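Beta-1,4-mannanase (Caldicellulosiruptor saccharolyticus, PDB 1PMH) binds beta-1,4-linked manno-oligosaccharides such as mannohexaose through a family 27 carbohydrate-binding module of a mannan-degrading hydrolase. Local coordinates at residues E74-E88 and H141-R155. Numbering follows the deposited sequence.
With BMA (beta-D-mannopyranose), chain B.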
ATOM      1  N   GLU A  74      10.888  10.965  11.451  1.00 18.18           N
ATOM      2  CA  GLU A  74      10.684  12.398  11.535  1.00 18.83           C
ATOM      3  C   GLU A  74      11.523  13.151  10.506  1.00 18.56           C
ATOM      4  O   GLU A  74      11.590  14.383  10.525  1.00 20.46           O
ATOM      5  CB  GLU A  74      10.753  13.079  12.899  0.50 20.04           C
ATOM      6  CG  GLU A  74       9.565  12.777  13.774  0.50 19.27           C
ATOM      7  CD  GLU A  74       8.292  13.478  13.373  0.50 20.19           C
ATOM      8  OE1 GLU A  74       8.184  14.259  12.396  0.50 19.04           O
ATOM      9  OE2 GLU A  74       7.330  13.153  14.085  0.50 19.77           O
ATOM     10  N   GLY A  75      12.107  12.452   9.548  1.00 17.42           N
ATOM     11  CA  GLY A  75      12.792  13.154   8.480  1.00 19.03           C
ATOM     12  C   GLY A  75      11.860  13.911   7.581  1.00 16.01           C
ATOM     13  O   GLY A  75      10.669  13.660   7.552  1.00 17.35           O
ATOM     14  N   GLN A  76      12.450  14.836   6.825  1.00 16.37           N
ATOM     15  CA  GLN A  76      11.771  15.550   5.779  1.00 16.31           C
ATOM     16  C   GLN A  76      12.357  15.068   4.456  1.00 18.60           C
ATOM     17  O   GLN A  76      13.453  14.493   4.411  1.00 21.48           O
ATOM     18  CB  GLN A  76      11.752  17.059   6.080  0.60 20.80           C
ATOM     19  CG  GLN A  76      11.084  17.415   7.456  0.60 21.94           C
ATOM     20  CD  GLN A  76       9.713  18.144   7.457  0.60 17.96           C
ATOM     21  OE1 GLN A  76       8.818  17.873   8.323  0.60 19.09           O
ATOM     22  NE2 GLN A  76       9.534  19.041   6.489  0.60 14.36           N
ATOM     23  N   PHE A  77      11.584  15.176   3.397  1.00 16.60           N
ATOM     24  CA  PHE A  77      12.006  14.769   2.074  1.00 17.43           C
ATOM     25  C   PHE A  77      11.582  15.858   1.123  1.00 16.39           C
ATOM     26  O   PHE A  77      10.473  16.389   1.230  1.00 16.04           O
ATOM     27  CB  PHE A  77      11.347  13.447   1.669  1.00 18.52           C
ATOM     28  CG  PHE A  77      11.765  12.931   0.305  1.00 18.21           C
ATOM     29  CD1 PHE A  77      12.899  12.167   0.147  1.00 20.95           C
ATOM     30  CD2 PHE A  77      10.960  13.167  -0.800  1.00 18.39           C
ATOM     31  CE1 PHE A  77      13.279  11.712  -1.115  1.00 23.18           C
ATOM     32  CE2 PHE A  77      11.282  12.666  -2.047  1.00 21.09           C
ATOM     33  CZ  PHE A  77      12.442  11.973  -2.198  1.00 22.06           C
ATOM     34  N   ASP A  78      12.457  16.207   0.196  1.00 17.30           N
ATOM     35  CA  ASP A  78      12.177  17.237  -0.789  1.00 17.25           C
ATOM     36  C   ASP A  78      11.462  16.636  -1.975  1.00 17.04           C
ATOM     37  O   ASP A  78      12.071  15.972  -2.817  1.00 19.01           O
ATOM     38  CB  ASP A  78      13.472  17.947  -1.162  1.00 19.57           C
ATOM     39  CG  ASP A  78      13.212  19.212  -1.935  1.00 21.81           C
ATOM     40  OD1 ASP A  78      12.053  19.428  -2.351  1.00 19.03           O
ATOM     41  OD2 ASP A  78      14.138  20.009  -2.149  1.00 25.26           O
ATOM     42  N   PHE A  79      10.146  16.835  -2.018  1.00 16.77           N
ATOM     43  CA  PHE A  79       9.303  16.365  -3.110  1.00 17.29           C
ATOM     44  C   PHE A  79       9.335  17.251  -4.354  1.00 18.16           C
ATOM     45  O   PHE A  79       8.581  16.994  -5.280  1.00 18.73           O
ATOM     46  CB  PHE A  79       7.863  16.128  -2.645  1.00 16.95           C
ATOM     47  CG  PHE A  79       7.682  15.011  -1.660  1.00 16.62           C
ATOM     48  CD1 PHE A  79       7.507  13.713  -2.086  1.00 17.96           C
ATOM     49  CD2 PHE A  79       7.666  15.246  -0.288  1.00 18.25           C
ATOM     50  CE1 PHE A  79       7.328  12.705  -1.172  1.00 19.77           C
ATOM     51  CE2 PHE A  79       7.492  14.218   0.640  1.00 17.94           C
ATOM     52  CZ  PHE A  79       7.343  12.942   0.172  1.00 18.57           C
ATOM     53  N   THR A  80      10.159  18.295  -4.367  1.00 18.70           N
ATOM     54  CA  THR A  80      10.346  19.075  -5.577  1.00 19.10           C
ATOM     55  C   THR A  80      10.641  18.161  -6.758  1.00 18.94           C
ATOM     56  O   THR A  80      11.541  17.323  -6.694  1.00 20.42           O
ATOM     57  CB  THR A  80      11.469  20.114  -5.405  1.00 20.48           C
ATOM     58  OG1 THR A  80      11.153  20.984  -4.300  1.00 20.36           O
ATOM     59  CG2 THR A  80      11.624  21.032  -6.627  1.00 23.22           C
ATOM     60  N   GLY A  81       9.871  18.322  -7.823  1.00 20.95           N
ATOM     61  CA  GLY A  81      10.069  17.509  -9.011  1.00 22.86           C
ATOM     62  C   GLY A  81       9.448  16.141  -8.992  1.00 19.75           C
ATOM     63  O   GLY A  81       9.468  15.458 -10.013  1.00 22.35           O
ATOM     64  N   TYR A  82       8.862  15.744  -7.870  1.00 18.26           N
ATOM     65  CA  TYR A  82       8.119  14.482  -7.824  1.00 18.11           C
ATOM     66  C   TYR A  82       6.649  14.801  -8.029  1.00 18.00           C
ATOM     67  O   TYR A  82       6.129  15.750  -7.458  1.00 21.39           O
ATOM     68  CB  TYR A  82       8.346  13.760  -6.487  1.00 17.38           C
ATOM     69  CG  TYR A  82       9.780  13.271  -6.300  1.00 17.86           C
ATOM     70  CD1 TYR A  82      10.770  14.087  -5.763  1.00 18.47           C
ATOM     71  CD2 TYR A  82      10.161  11.987  -6.640  1.00 19.10           C
ATOM     72  CE1 TYR A  82      12.062  13.642  -5.586  1.00 19.60           C
ATOM     73  CE2 TYR A  82      11.461  11.511  -6.466  1.00 20.14           C
ATOM     74  CZ  TYR A  82      12.409  12.346  -5.961  1.00 19.13           C
ATOM     75  OH  TYR A  82      13.704  11.919  -5.758  1.00 22.49           O
ATOM     76  N   LYS A  83       5.975  13.994  -8.853  1.00 17.31           N
ATOM     77  CA  LYS A  83       4.620  14.286  -9.297  1.00 17.42           C
ATOM     78  C   LYS A  83       3.619  13.188  -9.017  1.00 17.18           C
ATOM     79  O   LYS A  83       2.426  13.442  -9.131  1.00 18.09           O
ATOM     80  CB  LYS A  83       4.562  14.689 -10.783  1.00 17.76           C
ATOM     81  CG  LYS A  83       5.457  15.890 -11.092  1.00 19.32           C
ATOM     82  CD  LYS A  83       5.181  16.378 -12.488  1.00 19.74           C
ATOM     83  CE  LYS A  83       5.970  17.623 -12.796  1.00 21.81           C
ATOM     84  NZ  LYS A  83       5.583  18.235 -14.071  1.00 24.53           N
ATOM     85  N   SER A  84       4.067  11.992  -8.628  1.00 17.08           N
ATOM     86  CA  SER A  84       3.138  10.912  -8.379  1.00 17.38           C
ATOM     87  C   SER A  84       3.696   9.914  -7.379  1.00 15.87           C
ATOM     88  O   SER A  84       4.903   9.790  -7.208  1.00 16.78           O
ATOM     89  CB  SER A  84       2.750  10.185  -9.687  1.00 18.87           C
ATOM     90  OG  SER A  84       3.829   9.506 -10.279  1.00 20.34           O
ATOM     91  N   VAL A  85       2.785   9.183  -6.763  1.00 15.11           N
ATOM     92  CA  VAL A  85       3.082   7.958  -5.987  1.00 15.15           C
ATOM     93  C   VAL A  85       2.324   6.817  -6.650  1.00 15.08           C
ATOM     94  O   VAL A  85       1.124   6.903  -6.818  1.00 16.04           O
ATOM     95  CB  VAL A  85       2.673   8.098  -4.505  1.00 15.48           C
ATOM     96  CG1 VAL A  85       2.908   6.759  -3.794  1.00 16.54           C
ATOM     97  CG2 VAL A  85       3.516   9.222  -3.858  1.00 16.80           C
ATOM     98  N   GLU A  86       3.062   5.794  -7.030  1.00 15.22           N
ATOM     99  CA  GLU A  86       2.547   4.641  -7.726  1.00 15.20           C
ATOM    100  C   GLU A  86       2.708   3.402  -6.860  1.00 14.97           C
ATOM    101  O   GLU A  86       3.628   3.328  -6.035  1.00 15.57           O
ATOM    102  CB  GLU A  86       3.351   4.446  -9.016  1.00 17.27           C
ATOM    103  CG  GLU A  86       2.793   3.393  -9.945  1.00 18.89           C
ATOM    104  CD  GLU A  86       3.485   3.435 -11.279  1.00 23.75           C
ATOM    105  OE1 GLU A  86       3.812   4.575 -11.726  1.00 27.90           O
ATOM    106  OE2 GLU A  86       3.614   2.351 -11.900  1.00 24.30           O
ATOM    107  N   PHE A  87       1.844   2.415  -7.000  1.00 15.03           N
ATOM    108  CA  PHE A  87       1.932   1.180  -6.228  1.00 14.75           C
ATOM    109  C   PHE A  87       1.179   0.078  -6.941  1.00 14.85           C
ATOM    110  O   PHE A  87       0.307   0.345  -7.786  1.00 15.06           O
ATOM    111  CB  PHE A  87       1.361   1.390  -4.821  1.00 15.92           C
ATOM    112  CG  PHE A  87      -0.113   1.652  -4.842  1.00 16.66           C
ATOM    113  CD1 PHE A  87      -1.014   0.583  -4.807  1.00 18.31           C
ATOM    114  CD2 PHE A  87      -0.599   2.931  -5.039  1.00 17.78           C
ATOM    115  CE1 PHE A  87      -2.348   0.793  -4.993  1.00 20.18           C
ATOM    116  CE2 PHE A  87      -1.980   3.134  -5.208  1.00 20.92           C
ATOM    117  CZ  PHE A  87      -2.833   2.070  -5.164  1.00 19.58           C
ATOM    118  N   GLU A  88       1.496  -1.165  -6.551  1.00 15.03           N
ATOM    119  CA  GLU A  88       0.738  -2.340  -6.945  1.00 15.10           C
ATOM    120  C   GLU A  88       0.289  -3.041  -5.670  1.00 14.97           C
ATOM    121  O   GLU A  88       1.069  -3.240  -4.748  1.00 15.75           O
ATOM    122  CB  GLU A  88       1.607  -3.299  -7.789  1.00 17.06           C
ATOM    123  CG  GLU A  88       2.092  -2.701  -9.103  0.60 19.86           C
ATOM    124  CD  GLU A  88       2.944  -3.640  -9.943  0.60 21.71           C
ATOM    125  OE1 GLU A  88       2.385  -4.644 -10.387  0.60 21.90           O
ATOM    126  OE2 GLU A  88       4.125  -3.318 -10.220  0.60 24.52           O
ATOM    127  N   HIS A 141      -3.293  -1.411  -9.614  1.00 17.48           N
ATOM    128  CA  HIS A 141      -2.074  -0.706  -9.985  1.00 17.43           C
ATOM    129  C   HIS A 141      -2.479   0.712 -10.320  1.00 16.88           C
ATOM    130  O   HIS A 141      -3.156   0.952 -11.328  1.00 19.67           O
ATOM    131  CB  HIS A 141      -1.434  -1.383 -11.196  1.00 18.21           C
ATOM    132  CG  HIS A 141      -0.128  -0.802 -11.615  1.00 19.18           C
ATOM    133  ND1 HIS A 141       0.543  -1.234 -12.738  1.00 25.41           N
ATOM    134  CD2 HIS A 141       0.677   0.111 -11.030  1.00 17.78           C
ATOM    135  CE1 HIS A 141       1.748  -0.689 -12.739  1.00 28.76           C
ATOM    136  NE2 HIS A 141       1.775   0.274 -11.842  1.00 19.71           N
ATOM    137  N   LYS A 142      -2.074   1.678  -9.488  1.00 16.71           N
ATOM    138  CA  LYS A 142      -2.513   3.071  -9.645  1.00 17.36           C
ATOM    139  C   LYS A 142      -1.341   3.981  -9.371  1.00 15.78           C
ATOM    140  O   LYS A 142      -0.412   3.598  -8.683  1.00 17.34           O
ATOM    141  CB  LYS A 142      -3.607   3.461  -8.624  1.00 22.51           C
ATOM    142  CG  LYS A 142      -4.888   2.688  -8.687  1.00 25.48           C
ATOM    143  CD  LYS A 142      -5.751   3.135  -9.818  1.00 30.60           C
ATOM    144  CE  LYS A 142      -7.170   2.591  -9.727  1.00 35.32           C
ATOM    145  NZ  LYS A 142      -7.789   2.508 -11.094  0.90 36.99           N
ATOM    146  N   ALA A 143      -1.477   5.201  -9.875  1.00 16.92           N
ATOM    147  CA  ALA A 143      -0.642   6.324  -9.492  1.00 17.72           C
ATOM    148  C   ALA A 143      -1.525   7.483  -9.115  1.00 17.27           C
ATOM    149  O   ALA A 143      -2.439   7.800  -9.850  1.00 20.16           O
ATOM    150  CB  ALA A 143       0.308   6.718 -10.612  1.00 20.02           C
ATOM    151  N   PHE A 144      -1.214   8.127  -8.004  1.00 16.05           N
ATOM    152  CA  PHE A 144      -1.918   9.311  -7.557  1.00 16.06           C
ATOM    153  C   PHE A 144      -1.010  10.518  -7.610  1.00 16.87           C
ATOM    154  O   PHE A 144       0.186  10.390  -7.330  1.00 17.32           O
ATOM    155  CB  PHE A 144      -2.455   9.133  -6.138  1.00 16.68           C
ATOM    156  CG  PHE A 144      -3.435   8.032  -5.974  1.00 16.21           C
ATOM    157  CD1 PHE A 144      -4.524   7.943  -6.786  1.00 19.11           C
ATOM    158  CD2 PHE A 144      -3.317   7.103  -4.959  1.00 18.55           C
ATOM    159  CE1 PHE A 144      -5.419   6.897  -6.633  1.00 20.72           C
ATOM    160  CE2 PHE A 144      -4.241   6.131  -4.761  1.00 19.94           C
ATOM    161  CZ  PHE A 144      -5.273   5.990  -5.610  1.00 19.51           C
ATOM    162  N   ALA A 145      -1.580  11.678  -7.912  1.00 17.63           N
ATOM    163  CA  ALA A 145      -0.814  12.899  -8.005  1.00 18.15           C
ATOM    164  C   ALA A 145      -0.290  13.363  -6.659  1.00 17.80           C
ATOM    165  O   ALA A 145      -1.007  13.336  -5.647  1.00 18.18           O
ATOM    166  CB  ALA A 145      -1.644  14.022  -8.618  1.00 19.58           C
ATOM    167  N   ILE A 146       0.943  13.869  -6.662  1.00 17.55           N
ATOM    168  CA  ILE A 146       1.439  14.723  -5.589  1.00 17.79           C
ATOM    169  C   ILE A 146       1.032  16.155  -5.980  1.00 18.65           C
ATOM    170  O   ILE A 146       1.494  16.635  -7.013  1.00 21.31           O
ATOM    171  CB  ILE A 146       2.949  14.603  -5.386  1.00 18.19           C
ATOM    172  CG1 ILE A 146       3.347  13.159  -5.065  1.00 17.52           C
ATOM    173  CG2 ILE A 146       3.427  15.550  -4.315  1.00 18.69           C
ATOM    174  CD1 ILE A 146       4.830  12.907  -5.039  1.00 20.23           C
ATOM    175  N   PRO A 147       0.213  16.860  -5.201  1.00 20.70           N
ATOM    176  CA  PRO A 147      -0.243  18.199  -5.591  1.00 22.92           C
ATOM    177  C   PRO A 147       0.932  19.160  -5.570  1.00 19.81           C
ATOM    178  O   PRO A 147       1.903  18.976  -4.836  1.00 20.18           O
ATOM    179  CB  PRO A 147      -1.322  18.487  -4.551  1.00 24.49           C
ATOM    180  CG  PRO A 147      -0.991  17.659  -3.376  1.00 24.14           C
ATOM    181  CD  PRO A 147      -0.350  16.426  -3.914  1.00 21.30           C
ATOM    182  N   GLU A 148       0.795  20.240  -6.336  1.00 23.33           N
ATOM    183  CA  GLU A 148       1.860  21.217  -6.519  1.00 23.85           C
ATOM    184  C   GLU A 148       2.342  21.759  -5.164  1.00 25.01           C
ATOM    185  O   GLU A 148       3.548  21.950  -4.940  1.00 23.06           O
ATOM    186  CB  GLU A 148       1.398  22.294  -7.515  1.00 25.25           C
ATOM    187  CG  GLU A 148       1.011  21.709  -8.876  1.00 31.72           C
ATOM    188  CD  GLU A 148      -0.431  21.214  -9.053  0.50 39.05           C
ATOM    189  OE1 GLU A 148      -0.840  20.118  -8.572  0.50 27.52           O
ATOM    190  OE2 GLU A 148      -1.180  21.933  -9.758  0.50 47.63           O
ATOM    191  N   ASP A 149       1.409  22.003  -4.233  1.00 23.37           N
ATOM    192  CA  ASP A 149       1.781  22.565  -2.934  1.00 22.70           C
ATOM    193  C   ASP A 149       2.544  21.586  -2.054  1.00 22.43           C
ATOM    194  O   ASP A 149       3.112  22.014  -1.050  1.00 23.50           O
ATOM    195  CB  ASP A 149       0.582  23.161  -2.188  1.00 24.42           C
ATOM    196  CG  ASP A 149      -0.307  22.143  -1.524  0.75 25.60           C
ATOM    197  OD1 ASP A 149      -0.600  21.108  -2.122  0.75 24.23           O
ATOM    198  OD2 ASP A 149      -0.871  22.366  -0.425  0.75 41.49           O
ATOM    199  N   PHE A 150       2.589  20.299  -2.404  1.00 19.02           N
ATOM    200  CA  PHE A 150       3.451  19.310  -1.718  1.00 20.07           C
ATOM    201  C   PHE A 150       4.766  19.037  -2.402  1.00 18.66           C
ATOM    202  O   PHE A 150       5.536  18.197  -1.918  1.00 20.00           O
ATOM    203  CB  PHE A 150       2.649  18.013  -1.478  1.00 20.68           C
ATOM    204  CG  PHE A 150       1.997  17.973  -0.128  1.00 19.63           C
ATOM    205  CD1 PHE A 150       1.109  18.953   0.277  1.00 22.49           C
ATOM    206  CD2 PHE A 150       2.360  16.997   0.795  1.00 19.91           C
ATOM    207  CE1 PHE A 150       0.636  18.944   1.599  1.00 21.82           C
ATOM    208  CE2 PHE A 150       1.878  17.002   2.038  1.00 21.82           C
ATOM    209  CZ  PHE A 150       1.031  17.971   2.468  1.00 22.25           C
ATOM    210  N   ARG A 151       5.036  19.705  -3.541  1.00 20.29           N
ATOM    211  CA  ARG A 151       6.259  19.458  -4.272  1.00 20.72           C
ATOM    212  C   ARG A 151       7.342  20.367  -3.691  1.00 20.15           C
ATOM    213  O   ARG A 151       7.817  21.299  -4.318  1.00 22.04           O
ATOM    214  CB  ARG A 151       6.025  19.604  -5.756  1.00 19.73           C
ATOM    215  CG  ARG A 151       5.016  18.637  -6.304  1.00 19.80           C
ATOM    216  CD  ARG A 151       4.832  18.788  -7.815  1.00 20.99           C
ATOM    217  NE  ARG A 151       3.614  18.110  -8.243  1.00 20.19           N
ATOM    218  CZ  ARG A 151       3.024  18.283  -9.413  1.00 21.25           C
ATOM    219  NH1 ARG A 151       3.559  19.034 -10.370  1.00 22.23           N
ATOM    220  NH2 ARG A 151       1.909  17.634  -9.676  1.00 23.10           N
ATOM    221  N   THR A 152       7.733  20.026  -2.463  1.00 19.95           N
ATOM    222  CA  THR A 152       8.586  20.821  -1.625  1.00 20.13           C
ATOM    223  C   THR A 152       8.988  19.918  -0.465  1.00 18.67           C
ATOM    224  O   THR A 152       8.611  18.733  -0.421  1.00 18.52           O
ATOM    225  CB  THR A 152       7.881  22.113  -1.166  1.00 22.84           C
ATOM    226  OG1 THR A 152       8.873  22.924  -0.498  1.00 25.29           O
ATOM    227  CG2 THR A 152       6.652  21.849  -0.247  1.00 23.12           C
ATOM    228  N   LYS A 153       9.735  20.450   0.488  1.00 19.50           N
ATOM    229  CA  LYS A 153      10.099  19.650   1.643  1.00 18.65           C
ATOM    230  C   LYS A 153       8.876  19.409   2.531  1.00 17.35           C
ATOM    231  O   LYS A 153       8.188  20.349   2.933  1.00 21.10           O
ATOM    232  CB  LYS A 153      11.228  20.322   2.409  1.00 21.16           C
ATOM    233  CG  LYS A 153      12.562  20.354   1.702  1.00 23.28           C
ATOM    234  CD  LYS A 153      13.509  21.360   2.379  1.00 26.02           C
ATOM    235  CE  LYS A 153      13.207  22.792   1.985  1.00 32.33           C
ATOM    236  NZ  LYS A 153      14.065  23.919   2.467  1.00 30.51           N
ATOM    237  N   LYS A 154       8.634  18.128   2.821  1.00 16.29           N
ATOM    238  CA  LYS A 154       7.520  17.703   3.656  1.00 16.10           C
ATOM    239  C   LYS A 154       7.981  16.567   4.533  1.00 15.06           C
ATOM    240  O   LYS A 154       8.941  15.869   4.255  1.00 15.82           O
ATOM    241  CB  LYS A 154       6.349  17.244   2.765  1.00 15.91           C
ATOM    242  CG  LYS A 154       5.658  18.363   1.947  1.00 17.82           C
ATOM    243  CD  LYS A 154       4.897  19.330   2.798  1.00 20.58           C
ATOM    244  CE  LYS A 154       4.082  20.245   1.923  1.00 20.84           C
ATOM    245  NZ  LYS A 154       3.327  21.223   2.725  1.00 23.59           N
ATOM    246  N   ARG A 155       7.218  16.343   5.601  1.00 14.84           N
ATOM    247  CA  ARG A 155       7.431  15.229   6.497  1.00 14.83           C
ATOM    248  C   ARG A 155       7.341  13.921   5.711  1.00 14.75           C
ATOM    249  O   ARG A 155       6.357  13.673   5.034  1.00 16.63           O
ATOM    250  CB  ARG A 155       6.377  15.272   7.594  1.00 15.22           C
ATOM    251  CG  ARG A 155       6.563  14.338   8.731  1.00 14.75           C
ATOM    252  CD  ARG A 155       5.603  14.700   9.861  1.00 16.13           C
ATOM    253  NE  ARG A 155       5.720  13.829  11.024  1.00 16.68           N
ATOM    254  CZ  ARG A 155       5.071  12.694  11.162  1.00 17.16           C
ATOM    255  NH1 ARG A 155       4.260  12.233  10.223  1.00 20.73           N
ATOM    256  NH2 ARG A 155       5.268  11.985  12.266  1.00 19.04           N
TER
HETATM  257  C1  BMA B   6       0.053  12.627  16.007  0.50 28.33           C
HETATM  258  C2  BMA B   6       0.076  12.587  17.535  0.50 27.40           C
HETATM  259  C3  BMA B   6       1.064  13.586  18.137  0.50 31.26           C
HETATM  260  C4  BMA B   6       2.472  13.269  17.635  0.50 28.30           C
HETATM  261  C5  BMA B   6       2.443  13.313  16.113  0.50 26.61           C
HETATM  262  C6  BMA B   6       3.714  12.825  15.413  0.50 23.04           C
HETATM  263  O2  BMA B   6       0.424  11.289  17.976  0.50 37.91           O
HETATM  264  O3  BMA B   6       0.970  13.556  19.549  0.50 31.65           O
HETATM  265  O4  BMA B   6       3.400  14.218  18.119  0.50 36.19           O
HETATM  266  O5  BMA B   6       1.386  12.565  15.539  0.50 24.66           O
HETATM  267  O6  BMA B   6       3.860  11.411  15.484  0.50 28.39           O
HETATM  268  O   HOH W   1       7.694  20.922   5.613  1.00 24.14           O
HETATM  269  O   HOH W   2       2.872  19.115 -13.183  1.00 35.53           O
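Arg155 turns CG anti to the backbone N (chi1 -170°) and runs straight to NE, while Glu74, in one of its two modelled conformers, bends at its second torsion, and the two meet side-on in a jellyroll beta-sandwich, just before strand 76-78 and at the end of 153-155. In that conformer Arg155 NE reaches Glu74 OE1 at 2.9 Å, and Arg155 NH2 reaches Glu74 OE2 at 3.0 Å. The planes of the two groups stand 62° apart, so this two-nitrogen salt bridge is twisted, not flat. Both residues line the glycan pocket, where Arg155 NH1 is also bonded to Asn110 O.

Both strand pairings are antiparallel, with reciprocal backbone hydrogen bonds between Phe77 and Lys154 in one sheet and between Val85 and Phe144 in the other. A two-residue change of register separates them, spanned by a type II turn, Phe79 to Tyr82, on one segment and a 3-10 turn, 148-150, on the other. Ile146 CD1 joins the turn to the second pairing, 3.9 Å from Tyr82 CB and 4.1 Å from Val85 CG2.

Arg151 clamps the second loop: NE and NH2 both donate to Ile146 O, nearly in the guanidinium plane, while Lys83 CG lies centrally over one face, 3.7 Å above it. A leucine in place of Arg151 would probably leave Ile146 O without both donors and Lys83 without the flat group it lies on.

In the second sheet Arg181 pairs with Glu86 OE1 and Arg179 with OE2; His141 NE2 also donates almost straight (171°) to Glu86 OE2, on the anti side but tilted out of the carboxylate plane.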